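Local coordinates for protein polyisoprenyl-teichoic acid--peptidoglycan teichoic acid transferase TagV (Bacillus subtilis, PDB 6UF3) that belongs to the LytR-CpsA-Psr family of bacterial cell-envelope proteins, with an alpha/beta fold in which helices pack against both faces of a mixed beta-sheet, at residues A[8-12]-A[76-80]; A[12-16]-A[93-97]; A[26-31]-A[164-168]. All blocks are in the same frame, centred on the assembly; numbering follows the deposited sequence.

How the contacts relate
Every contact draws on the mixed sheet, contacts 1 and 3 for one segment and contact 2 for both. Contact 1, with Leu9 and Met11 meeting helix 72-84, is buried and apolar. Contact 3 joins helix 158-177 to the opposite face through the neighbouring strand 25-34; it is partly buried and changes from methyl groups to a serine-glutamine pair. Contact 2, also partly buried, with Glu14 on its exposed side, shares Gly12 with contact 1 but lies within the sheet, at the ends of strands 6-13 and 90-94, where a backbone bond, a bridging water and aromatic rings meet. Gly12 also ties contact 2 to contact 3: its N and O pair with Ser27 O and Asp26 N.

Contact 1: residues A[8-12]-A[76-80]; sequences ILFMG and TVETV
The backbone bond from Val80 N to Thr76 O, 2.9 Å long, closes a helical turn whose Thr76, Val77 and Val80 together receive Leu9 of the strand 8-12. This is helix-on-sheet packing in an alpha/beta fold: the axes of strand 8-12 and helix 76-80 approach to 10.2 Å with their directions 127° apart. That separation is spanned entirely by side chains.

Leu9 makes its part of the contact with one methyl. With CG turned anti to the backbone N (chi1 171°), Leu9 CD2 is carried to the helix, where it lies 4.0 Å from Thr76 CG2 and equally 4.0 Å from Val77 CG2. The third neighbour is Val80 CG2, 4.1 Å from Leu9 CD2, so three methyls from one turn meet a single branch from the helix side. The approaches differ: the side chain of Leu9 crosses that of Thr76 at about a right angle, but runs past that of Val77 in the opposite direction.

Thr76 divides its two branches by polarity. Its methyl faces the strand, while OG1 makes a weak hydrogen bond to Gly72 O one turn earlier in the helix, which leaves the meeting with the sheet apolar. Leu28 of strand 25-34 touches both Thr76 and Met11, extending the same layer across the next strand, and Ile88 packs against Leu9 from the loop after the helix.

Met11, two residues along on the same face as Leu9, runs antiparallel to the side chain of Thr76 and brings its sulfur over the methyl, with SD 3.7 Å from Thr76 CG2. A bend at chi3 (-80°) then turns the terminal methyl aside to Val77, where Met11 CE stands 4.2 Å from Val77 CG2.

Contact 2: residues A[12-16]-A[93-97]; sequences GIEDY and TVDFD
Ile13 and Val94 make the direct backbone link: Ile13 N donates to Val94 O over 2.9 Å, with 167° at the hydrogen. It belongs to a parallel bridge in which Gly12 pairs with Val94. One residue further on, a CA-H...O contact follows, with Asp95 CA 3.1 Å from Ile13 O.

A second polar connection goes through water. Tyr16 OH gives its proton to a water 2.7 Å away, lying at the edge of the ring and in its plane, and Asp95 N donates to the same water from 3.2 Å. One oxygen thus accepts from both segments, tying the phenol to the backbone where strand 90-94 ends. The carboxylate of Asp95 has another task: with CG held between the backbone N and the carbonyl carbon (chi1 72°), OD1 reaches forward to Gly98 N and caps the helix.

The aromatic contacts are of two sorts. Glu14 lays its aliphatic part over one face of Phe96, a CH-pi contact with CB 4.0 Å from the ring centroid of Phe96. Because the glutamate chain is extended, it runs out past the CE2 rim of the Phe96 ring, the carboxylate only 19° from parallel with it. Leu144 and Arg148 of helix 140-148 also touch Phe96. Tyr16 instead meets its neighbours obliquely, its CE1 3.6 Å from Thr93 CG2 and its CE2 3.5 Å from Asp95 CG, while Ile13 CD1 sits over one face near the rim.

Adjacent parallel strands here end side by side, one running into a loop and the other directly into helix 96-105 behind an aspartate N-cap, a strand-to-helix junction characteristic of alpha/beta folds.

Contact 3: residues A[26-31]-A[164-168]; sequences DSLIVV and QKQIL
Strand 27-31 and helix 164-168 run in broadly similar directions, 49° apart, with a closest axis approach of 10.1 Å, and the nearest CA pairs are Ser27 with Gln164 and Ile29 with Lys165. At the first of these, Ser27 OG lies 2.9 Å from Gln164 OE1, at best a weak hydrogen bond, the one hydroxyl proton having another acceptor within reach. Placing OG anti to the backbone N (chi1 -179°) directs the hydroxyl at the helix, and the glutamine, extended beyond CG, brings its amide across to meet it. The amide oxygen also lies close to the serine methylene, with Gln164 OE1 3.3 Å from Ser27 CB.

The strand enters this region through a classic beta bulge, Asp26 and Ser27 both facing Gly12 of strand 6-13. Beyond it, Ser27, Ile29 and Val31 point toward helix 158-177, whereas Leu28 and Val30 face the other way and touch helix 72-84; the sheet is thus the middle layer of a three-layer alpha/beta arrangement.

Ile29 spreads its two branches over one helical turn. Its CD1 lies 4.1 Å from Gln164 CB and 4.2 Å from Lys165 CG, while CG2 meets Leu168 tip to tip, 3.6 Å from Leu168 CD2. That same leucine methyl also touches Val31, whose CG2 is 4.1 Å from Leu168 CD2. Phe10 and Met42, on the two flanking strands, touch Leu168 as well.

Contact 1: residues A[8-12]-A[76-80]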
ATOM      1  N   ILE A   8      -1.994  -6.931   6.249  1.00 19.14           N
ATOM      2  CA  ILE A   8      -2.400  -5.525   6.268  1.00 18.91           C
ATOM      3  C   ILE A   8      -2.610  -5.074   4.829  1.00 18.96           C
ATOM      4  O   ILE A   8      -1.762  -5.323   3.967  1.00 17.49           O
ATOM      5  CB  ILE A   8      -1.352  -4.615   6.935  1.00 17.01           C
ATOM      6  CG1 ILE A   8      -0.899  -5.165   8.286  1.00 17.43           C
ATOM      7  CG2 ILE A   8      -1.921  -3.190   7.086  1.00 18.18           C
ATOM      8  CD1 ILE A   8       0.271  -4.384   8.875  1.00 19.23           C
ATOM      9  N   LEU A   9      -3.736  -4.412   4.565  1.00 16.47           N
ATOM     10  CA  LEU A   9      -3.936  -3.709   3.302  1.00 15.86           C
ATOM     11  C   LEU A   9      -3.753  -2.216   3.542  1.00 16.64           C
ATOM     12  O   LEU A   9      -4.445  -1.624   4.382  1.00 17.70           O
ATOM     13  CB  LEU A   9      -5.329  -3.977   2.716  1.00 16.92           C
ATOM     14  CG  LEU A   9      -5.702  -3.111   1.492  1.00 18.06           C
ATOM     15  CD1 LEU A   9      -4.780  -3.365   0.291  1.00 17.02           C
ATOM     16  CD2 LEU A   9      -7.183  -3.332   1.075  1.00 18.52           C
ATOM     17  N   PHE A  10      -2.836  -1.615   2.793  1.00 16.95           N
ATOM     18  CA  PHE A  10      -2.591  -0.182   2.800  1.00 18.19           C
ATOM     19  C   PHE A  10      -3.279   0.429   1.588  1.00 19.19           C
ATOM     20  O   PHE A  10      -3.011   0.030   0.453  1.00 20.16           O
ATOM     21  CB  PHE A  10      -1.089   0.113   2.744  1.00 19.16           C
ATOM     22  CG  PHE A  10      -0.331  -0.310   3.976  1.00 20.37           C
ATOM     23  CD1 PHE A  10       0.188  -1.595   4.077  1.00 21.16           C
ATOM     24  CD2 PHE A  10      -0.121   0.583   5.017  1.00 23.38           C
ATOM     25  CE1 PHE A  10       0.893  -1.989   5.209  1.00 22.38           C
ATOM     26  CE2 PHE A  10       0.569   0.194   6.148  1.00 22.36           C
ATOM     27  CZ  PHE A  10       1.085  -1.091   6.235  1.00 20.33           C
ATOM     28  N   MET A  11      -4.165   1.388   1.837  1.00 18.89           N
ATOM     29  CA  MET A  11      -4.930   2.084   0.808  1.00 21.21           C
ATOM     30  C   MET A  11      -4.523   3.550   0.820  1.00 23.79           C
ATOM     31  O   MET A  11      -4.588   4.209   1.867  1.00 26.83           O
ATOM     32  CB  MET A  11      -6.434   1.933   1.056  1.00 19.18           C
ATOM     33  CG  MET A  11      -6.938   0.515   0.835  1.00 21.01           C
ATOM     34  SD  MET A  11      -8.574   0.223   1.575  1.00 24.03           S
ATOM     35  CE  MET A  11      -8.114  -0.039   3.292  1.00 25.87           C
ATOM     36  N   GLY A  12      -4.064   4.046  -0.326  1.00 21.46           N
ATOM     37  CA  GLY A  12      -3.835   5.463  -0.530  1.00 20.70           C
ATOM     38  C   GLY A  12      -4.915   6.030  -1.443  1.00 21.83           C
ATOM     39  O   GLY A  12      -5.155   5.496  -2.526  1.00 22.40           O
ATOM     40  N   THR A  76     -13.290  -2.306  -0.899  1.00 18.60           N
ATOM     41  CA  THR A  76     -11.915  -2.531  -1.346  1.00 19.92           C
ATOM     42  C   THR A  76     -11.291  -3.730  -0.637  1.00 20.76           C
ATOM     43  O   THR A  76     -10.657  -4.580  -1.275  1.00 17.51           O
ATOM     44  CB  THR A  76     -11.061  -1.283  -1.102  1.00 18.60           C
ATOM     45  OG1 THR A  76     -11.569  -0.209  -1.890  1.00 18.76           O
ATOM     46  CG2 THR A  76      -9.635  -1.541  -1.533  1.00 19.07           C
ATOM     47  N   VAL A  77     -11.453  -3.808   0.688  1.00 19.67           N
ATOM     48  CA  VAL A  77     -10.901  -4.923   1.454  1.00 17.84           C
ATOM     49  C   VAL A  77     -11.436  -6.246   0.931  1.00 20.31           C
ATOM     50  O   VAL A  77     -10.676  -7.190   0.689  1.00 20.70           O
ATOM     51  CB  VAL A  77     -11.196  -4.761   2.953  1.00 23.05           C
ATOM     52  CG1 VAL A  77     -10.891  -6.074   3.684  1.00 23.75           C
ATOM     53  CG2 VAL A  77     -10.347  -3.617   3.546  1.00 21.79           C
ATOM     54  N   GLU A  78     -12.748  -6.334   0.736  1.00 18.71           N
ATOM     55  CA  GLU A  78     -13.319  -7.603   0.296  1.00 19.51           C
ATOM     56  C   GLU A  78     -12.914  -7.934  -1.136  1.00 19.79           C
ATOM     57  O   GLU A  78     -12.718  -9.108  -1.477  1.00 21.50           O
ATOM     58  CB  GLU A  78     -14.840  -7.559   0.425  1.00 22.16           C
ATOM     59  CG  GLU A  78     -15.450  -8.907   0.713  1.00 31.81           C
ATOM     60  CD  GLU A  78     -16.971  -8.901   0.610  1.00 33.98           C
ATOM     61  OE1 GLU A  78     -17.551  -7.829   0.339  1.00 33.90           O
ATOM     62  OE2 GLU A  78     -17.576  -9.974   0.797  1.00 39.88           O
ATOM     63  N   THR A  79     -12.794  -6.920  -1.995  1.00 19.10           N
ATOM     64  CA  THR A  79     -12.354  -7.172  -3.360  1.00 15.94           C
ATOM     65  C   THR A  79     -10.916  -7.686  -3.391  1.00 14.94           C
ATOM     66  O   THR A  79     -10.601  -8.615  -4.146  1.00 18.66           O
ATOM     67  CB  THR A  79     -12.510  -5.902  -4.202  1.00 17.05           C
ATOM     68  OG1 THR A  79     -13.897  -5.545  -4.247  1.00 18.58           O
ATOM     69  CG2 THR A  79     -12.012  -6.133  -5.636  1.00 19.72           C
ATOM     70  N   VAL A  80     -10.048  -7.131  -2.539  1.00 16.24           N
ATOM     71  CA  VAL A  80      -8.674  -7.621  -2.447  1.00 18.21           C
ATOM     72  C   VAL A  80      -8.638  -9.027  -1.862  1.00 20.37           C
ATOM     73  O   VAL A  80      -7.878  -9.888  -2.330  1.00 18.35           O
ATOM     74  CB  VAL A  80      -7.822  -6.630  -1.631  1.00 14.70           C
ATOM     75  CG1 VAL A  80      -6.453  -7.255  -1.283  1.00 17.36           C
ATOM     76  CG2 VAL A  80      -7.634  -5.354  -2.423  1.00 17.31           C
TER

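Contact 2: residues A[12-16]-A[93-97]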
ATOM      1  N   GLY A  12      -4.064   4.046  -0.326  1.00 21.46           N
ATOM      2  CA  GLY A  12      -3.835   5.463  -0.530  1.00 20.70           C
ATOM      3  C   GLY A  12      -4.915   6.030  -1.443  1.00 21.83           C
ATOM      4  O   GLY A  12      -5.155   5.496  -2.526  1.00 22.40           O
ATOM      5  N   ILE A  13      -5.567   7.098  -0.973  1.00 23.29           N
ATOM      6  CA  ILE A  13      -6.671   7.720  -1.698  1.00 28.30           C
ATOM      7  C   ILE A  13      -6.486   9.233  -1.717  1.00 32.85           C
ATOM      8  O   ILE A  13      -5.673   9.797  -0.988  1.00 33.60           O
ATOM      9  CB  ILE A  13      -8.039   7.360  -1.090  1.00 33.48           C
ATOM     10  CG1 ILE A  13      -8.175   7.989   0.293  1.00 32.15           C
ATOM     11  CG2 ILE A  13      -8.220   5.847  -1.007  1.00 35.05           C
ATOM     12  CD1 ILE A  13      -9.541   7.792   0.888  1.00 40.04           C
ATOM     13  N   GLU A  14      -7.247   9.892  -2.587  1.00 34.38           N
ATOM     14  CA  GLU A  14      -7.295  11.349  -2.605  1.00 42.80           C
ATOM     15  C   GLU A  14      -8.481  11.867  -1.802  1.00 48.17           C
ATOM     16  O   GLU A  14      -8.307  12.637  -0.850  1.00 44.02           O
ATOM     17  CB  GLU A  14      -7.352  11.874  -4.049  1.00 42.05           C
ATOM     18  CG  GLU A  14      -7.455  13.391  -4.136  1.00 45.15           C
ATOM     19  CD  GLU A  14      -7.258  13.931  -5.545  1.00 51.00           C
ATOM     20  OE1 GLU A  14      -6.949  13.139  -6.460  1.00 52.08           O
ATOM     21  OE2 GLU A  14      -7.412  15.158  -5.730  1.00 56.48           O
ATOM     22  N   ASP A  15      -9.691  11.434  -2.155  1.00 52.69           N
ATOM     23  CA  ASP A  15     -10.921  11.891  -1.519  1.00 47.38           C
ATOM     24  C   ASP A  15     -11.538  10.749  -0.720  1.00 42.40           C
ATOM     25  O   ASP A  15     -11.892   9.709  -1.289  1.00 44.17           O
ATOM     26  CB  ASP A  15     -11.922  12.396  -2.561  1.00 56.21           C
ATOM     27  CG  ASP A  15     -11.403  13.584  -3.352  1.00 63.26           C
ATOM     28  OD1 ASP A  15     -10.980  14.582  -2.733  1.00 66.47           O
ATOM     29  OD2 ASP A  15     -11.421  13.513  -4.600  1.00 63.35           O
ATOM     30  N   TYR A  16     -11.678  10.949   0.594  1.00 40.16           N
ATOM     31  CA  TYR A  16     -12.526  10.067   1.387  1.00 33.69           C
ATOM     32  C   TYR A  16     -13.994  10.157   0.971  1.00 43.10           C
ATOM     33  O   TYR A  16     -14.744   9.201   1.187  1.00 51.15           O
ATOM     34  CB  TYR A  16     -12.403  10.407   2.874  1.00 36.84           C
ATOM     35  CG  TYR A  16     -11.219   9.791   3.588  1.00 37.48           C
ATOM     36  CD1 TYR A  16     -11.142   8.422   3.803  1.00 40.59           C
ATOM     37  CD2 TYR A  16     -10.193  10.590   4.074  1.00 34.77           C
ATOM     38  CE1 TYR A  16     -10.056   7.860   4.465  1.00 42.43           C
ATOM     39  CE2 TYR A  16      -9.109  10.041   4.736  1.00 33.75           C
ATOM     40  CZ  TYR A  16      -9.043   8.676   4.926  1.00 39.81           C
ATOM     41  OH  TYR A  16      -7.957   8.134   5.585  1.00 36.87           O
ATOM     42  N   THR A  93      -5.832   3.268   5.871  1.00 23.56           N
ATOM     43  CA  THR A  93      -6.205   4.160   4.779  1.00 26.42           C
ATOM     44  C   THR A  93      -5.593   5.527   5.039  1.00 30.37           C
ATOM     45  O   THR A  93      -5.619   6.017   6.173  1.00 25.57           O
ATOM     46  CB  THR A  93      -7.729   4.307   4.638  1.00 32.97           C
ATOM     47  OG1 THR A  93      -8.349   3.018   4.583  1.00 37.73           O
ATOM     48  CG2 THR A  93      -8.079   5.072   3.360  1.00 32.72           C
ATOM     49  N   VAL A  94      -5.051   6.148   3.995  1.00 24.48           N
ATOM     50  CA  VAL A  94      -4.524   7.500   4.133  1.00 26.55           C
ATOM     51  C   VAL A  94      -4.886   8.314   2.896  1.00 23.19           C
ATOM     52  O   VAL A  94      -4.796   7.817   1.766  1.00 22.61           O
ATOM     53  CB  VAL A  94      -3.003   7.466   4.403  1.00 33.31           C
ATOM     54  CG1 VAL A  94      -2.177   7.135   3.147  1.00 30.10           C
ATOM     55  CG2 VAL A  94      -2.569   8.730   5.048  1.00 39.51           C
ATOM     56  N   ASP A  95      -5.363   9.553   3.111  1.00 23.67           N
ATOM     57  CA  ASP A  95      -5.578  10.475   2.006  1.00 22.92           C
ATOM     58  C   ASP A  95      -4.331  11.358   1.898  1.00 21.64           C
ATOM     59  O   ASP A  95      -3.317  11.105   2.567  1.00 20.60           O
ATOM     60  CB  ASP A  95      -6.917  11.235   2.144  1.00 24.93           C
ATOM     61  CG  ASP A  95      -6.918  12.288   3.238  1.00 24.20           C
ATOM     62  OD1 ASP A  95      -5.988  12.303   4.073  1.00 28.54           O
ATOM     63  OD2 ASP A  95      -7.878  13.093   3.244  1.00 26.68           O
ATOM     64  N   PHE A  96      -4.361  12.341   0.992  1.00 24.09           N
ATOM     65  CA  PHE A  96      -3.159  13.132   0.722  1.00 24.00           C
ATOM     66  C   PHE A  96      -2.712  13.891   1.964  1.00 25.22           C
ATOM     67  O   PHE A  96      -1.521  13.911   2.300  1.00 23.38           O
ATOM     68  CB  PHE A  96      -3.398  14.119  -0.420  1.00 27.43           C
ATOM     69  CG  PHE A  96      -3.486  13.486  -1.783  1.00 35.34           C
ATOM     70  CD1 PHE A  96      -3.300  12.125  -1.952  1.00 34.55           C
ATOM     71  CD2 PHE A  96      -3.768  14.266  -2.896  1.00 43.79           C
ATOM     72  CE1 PHE A  96      -3.387  11.551  -3.206  1.00 42.40           C
ATOM     73  CE2 PHE A  96      -3.858  13.697  -4.157  1.00 44.79           C
ATOM     74  CZ  PHE A  96      -3.665  12.337  -4.308  1.00 41.40           C
ATOM     75  N   ASP A  97      -3.657  14.550   2.643  1.00 25.74           N
ATOM     76  CA  ASP A  97      -3.300  15.332   3.827  1.00 25.40           C
ATOM     77  C   ASP A  97      -2.779  14.431   4.936  1.00 25.25           C
ATOM     78  O   ASP A  97      -1.774  14.743   5.590  1.00 23.89           O
ATOM     79  CB  ASP A  97      -4.510  16.137   4.311  1.00 27.34           C
ATOM     80  CG  ASP A  97      -4.166  17.060   5.465  1.00 37.21           C
ATOM     81  OD1 ASP A  97      -4.470  16.702   6.625  1.00 29.99           O
ATOM     82  OD2 ASP A  97      -3.576  18.136   5.204  1.00 38.32           O
TER
HETATM   83  O   HOH W   1      -6.108   9.969   6.166  1.00 27.20           O

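Contact 3: residues A[26-31]-A[164-168]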
ATOM      1  N   ASP A  26      -5.844   5.135  -5.108  1.00 29.29           N
ATOM      2  CA  ASP A  26      -4.688   5.311  -5.971  1.00 38.04           C
ATOM      3  C   ASP A  26      -3.590   4.311  -5.674  1.00 35.64           C
ATOM      4  O   ASP A  26      -2.833   3.945  -6.579  1.00 41.19           O
ATOM      5  CB  ASP A  26      -4.127   6.732  -5.838  1.00 46.37           C
ATOM      6  CG  ASP A  26      -5.108   7.794  -6.298  1.00 59.92           C
ATOM      7  OD1 ASP A  26      -5.481   8.657  -5.475  1.00 61.51           O
ATOM      8  OD2 ASP A  26      -5.510   7.758  -7.483  1.00 62.44           O
ATOM      9  N   SER A  27      -3.508   3.841  -4.437  1.00 24.68           N
ATOM     10  CA  SER A  27      -2.424   2.958  -4.023  1.00 20.98           C
ATOM     11  C   SER A  27      -3.017   1.794  -3.251  1.00 20.66           C
ATOM     12  O   SER A  27      -3.846   2.007  -2.359  1.00 22.03           O
ATOM     13  CB  SER A  27      -1.404   3.724  -3.168  1.00 25.13           C
ATOM     14  OG  SER A  27      -0.333   2.877  -2.772  1.00 28.46           O
ATOM     15  N   LEU A  28      -2.609   0.571  -3.598  1.00 16.47           N
ATOM     16  CA  LEU A  28      -3.055  -0.640  -2.910  1.00 14.42           C
ATOM     17  C   LEU A  28      -1.846  -1.524  -2.670  1.00 18.22           C
ATOM     18  O   LEU A  28      -1.302  -2.084  -3.626  1.00 18.58           O
ATOM     19  CB  LEU A  28      -4.079  -1.418  -3.731  1.00 15.04           C
ATOM     20  CG  LEU A  28      -5.456  -0.775  -3.929  1.00 16.13           C
ATOM     21  CD1 LEU A  28      -6.251  -1.654  -4.866  1.00 22.93           C
ATOM     22  CD2 LEU A  28      -6.200  -0.577  -2.626  1.00 20.27           C
ATOM     23  N   ILE A  29      -1.445  -1.677  -1.410  1.00 17.18           N
ATOM     24  CA  ILE A  29      -0.296  -2.514  -1.073  1.00 16.20           C
ATOM     25  C   ILE A  29      -0.688  -3.472   0.040  1.00 15.10           C
ATOM     26  O   ILE A  29      -1.180  -3.046   1.085  1.00 16.63           O
ATOM     27  CB  ILE A  29       0.914  -1.672  -0.644  1.00 17.14           C
ATOM     28  CG1 ILE A  29       1.319  -0.709  -1.761  1.00 20.03           C
ATOM     29  CG2 ILE A  29       2.080  -2.607  -0.296  1.00 19.85           C
ATOM     30  CD1 ILE A  29       2.293   0.382  -1.335  1.00 22.38           C
ATOM     31  N   VAL A  30      -0.440  -4.761  -0.168  1.00 16.33           N
ATOM     32  CA  VAL A  30      -0.700  -5.791   0.829  1.00 15.43           C
ATOM     33  C   VAL A  30       0.632  -6.226   1.423  1.00 18.96           C
ATOM     34  O   VAL A  30       1.588  -6.489   0.684  1.00 18.45           O
ATOM     35  CB  VAL A  30      -1.428  -6.989   0.204  1.00 18.37           C
ATOM     36  CG1 VAL A  30      -1.491  -8.153   1.172  1.00 17.35           C
ATOM     37  CG2 VAL A  30      -2.847  -6.553  -0.196  1.00 18.37           C
ATOM     38  N   VAL A  31       0.696  -6.293   2.751  1.00 16.77           N
ATOM     39  CA  VAL A  31       1.849  -6.851   3.458  1.00 14.38           C
ATOM     40  C   VAL A  31       1.352  -8.030   4.279  1.00 19.39           C
ATOM     41  O   VAL A  31       0.334  -7.918   4.970  1.00 20.52           O
ATOM     42  CB  VAL A  31       2.526  -5.800   4.357  1.00 16.82           C
ATOM     43  CG1 VAL A  31       3.644  -6.438   5.200  1.00 20.35           C
ATOM     44  CG2 VAL A  31       3.069  -4.653   3.522  1.00 18.62           C
ATOM     45  N   GLN A 164       5.706   4.081  -4.574  1.00 28.58           N
ATOM     46  CA  GLN A 164       4.888   3.840  -3.389  1.00 25.62           C
ATOM     47  C   GLN A 164       5.495   2.746  -2.514  1.00 24.75           C
ATOM     48  O   GLN A 164       5.562   2.882  -1.284  1.00 24.10           O
ATOM     49  CB  GLN A 164       3.457   3.473  -3.804  1.00 26.52           C
ATOM     50  CG  GLN A 164       2.678   4.638  -4.397  1.00 34.00           C
ATOM     51  CD  GLN A 164       1.523   4.191  -5.281  1.00 39.43           C
ATOM     52  OE1 GLN A 164       1.104   3.033  -5.250  1.00 35.77           O
ATOM     53  NE2 GLN A 164       1.019   5.110  -6.090  1.00 45.90           N
ATOM     54  N   LYS A 165       5.935   1.645  -3.129  1.00 25.15           N
ATOM     55  CA  LYS A 165       6.559   0.599  -2.330  1.00 26.08           C
ATOM     56  C   LYS A 165       7.856   1.097  -1.713  1.00 25.36           C
ATOM     57  O   LYS A 165       8.191   0.729  -0.585  1.00 25.25           O
ATOM     58  CB  LYS A 165       6.790  -0.649  -3.177  1.00 24.51           C
ATOM     59  CG  LYS A 165       5.527  -1.507  -3.317  1.00 29.30           C
ATOM     60  CD  LYS A 165       5.811  -2.815  -4.039  1.00 29.51           C
ATOM     61  CE  LYS A 165       6.043  -2.578  -5.528  1.00 31.30           C
ATOM     62  NZ  LYS A 165       6.384  -3.838  -6.259  1.00 37.14           N
ATOM     63  N   GLN A 166       8.594   1.943  -2.437  1.00 24.05           N
ATOM     64  CA  GLN A 166       9.800   2.556  -1.868  1.00 29.49           C
ATOM     65  C   GLN A 166       9.488   3.352  -0.602  1.00 27.17           C
ATOM     66  O   GLN A 166      10.229   3.286   0.394  1.00 26.87           O
ATOM     67  CB  GLN A 166      10.442   3.468  -2.910  1.00 34.77           C
ATOM     68  CG  GLN A 166      11.906   3.248  -3.148  1.00 47.49           C
ATOM     69  CD  GLN A 166      12.447   4.184  -4.206  1.00 49.69           C
ATOM     70  OE1 GLN A 166      11.685   4.850  -4.910  1.00 47.33           O
ATOM     71  NE2 GLN A 166      13.764   4.250  -4.317  1.00 47.26           N
ATOM     72  N   ILE A 167       8.409   4.138  -0.632  1.00 24.40           N
ATOM     73  CA  ILE A 167       8.011   4.916   0.541  1.00 25.11           C
ATOM     74  C   ILE A 167       7.669   3.990   1.703  1.00 23.18           C
ATOM     75  O   ILE A 167       8.098   4.207   2.845  1.00 23.59           O
ATOM     76  CB  ILE A 167       6.831   5.840   0.186  1.00 25.20           C
ATOM     77  CG1 ILE A 167       7.312   6.973  -0.717  1.00 28.02           C
ATOM     78  CG2 ILE A 167       6.136   6.392   1.443  1.00 28.27           C
ATOM     79  CD1 ILE A 167       6.205   7.571  -1.567  1.00 29.12           C
ATOM     80  N   LEU A 168       6.870   2.949   1.432  1.00 21.50           N
ATOM     81  CA  LEU A 168       6.487   2.044   2.513  1.00 20.50           C
ATOM     82  C   LEU A 168       7.699   1.307   3.078  1.00 24.43           C
ATOM     83  O   LEU A 168       7.801   1.109   4.293  1.00 21.60           O
ATOM     84  CB  LEU A 168       5.434   1.048   2.030  1.00 21.46           C
ATOM     85  CG  LEU A 168       4.865   0.066   3.055  1.00 22.54           C
ATOM     86  CD1 LEU A 168       4.264   0.781   4.253  1.00 25.81           C
ATOM     87  CD2 LEU A 168       3.799  -0.804   2.347  1.00 25.97           C
TER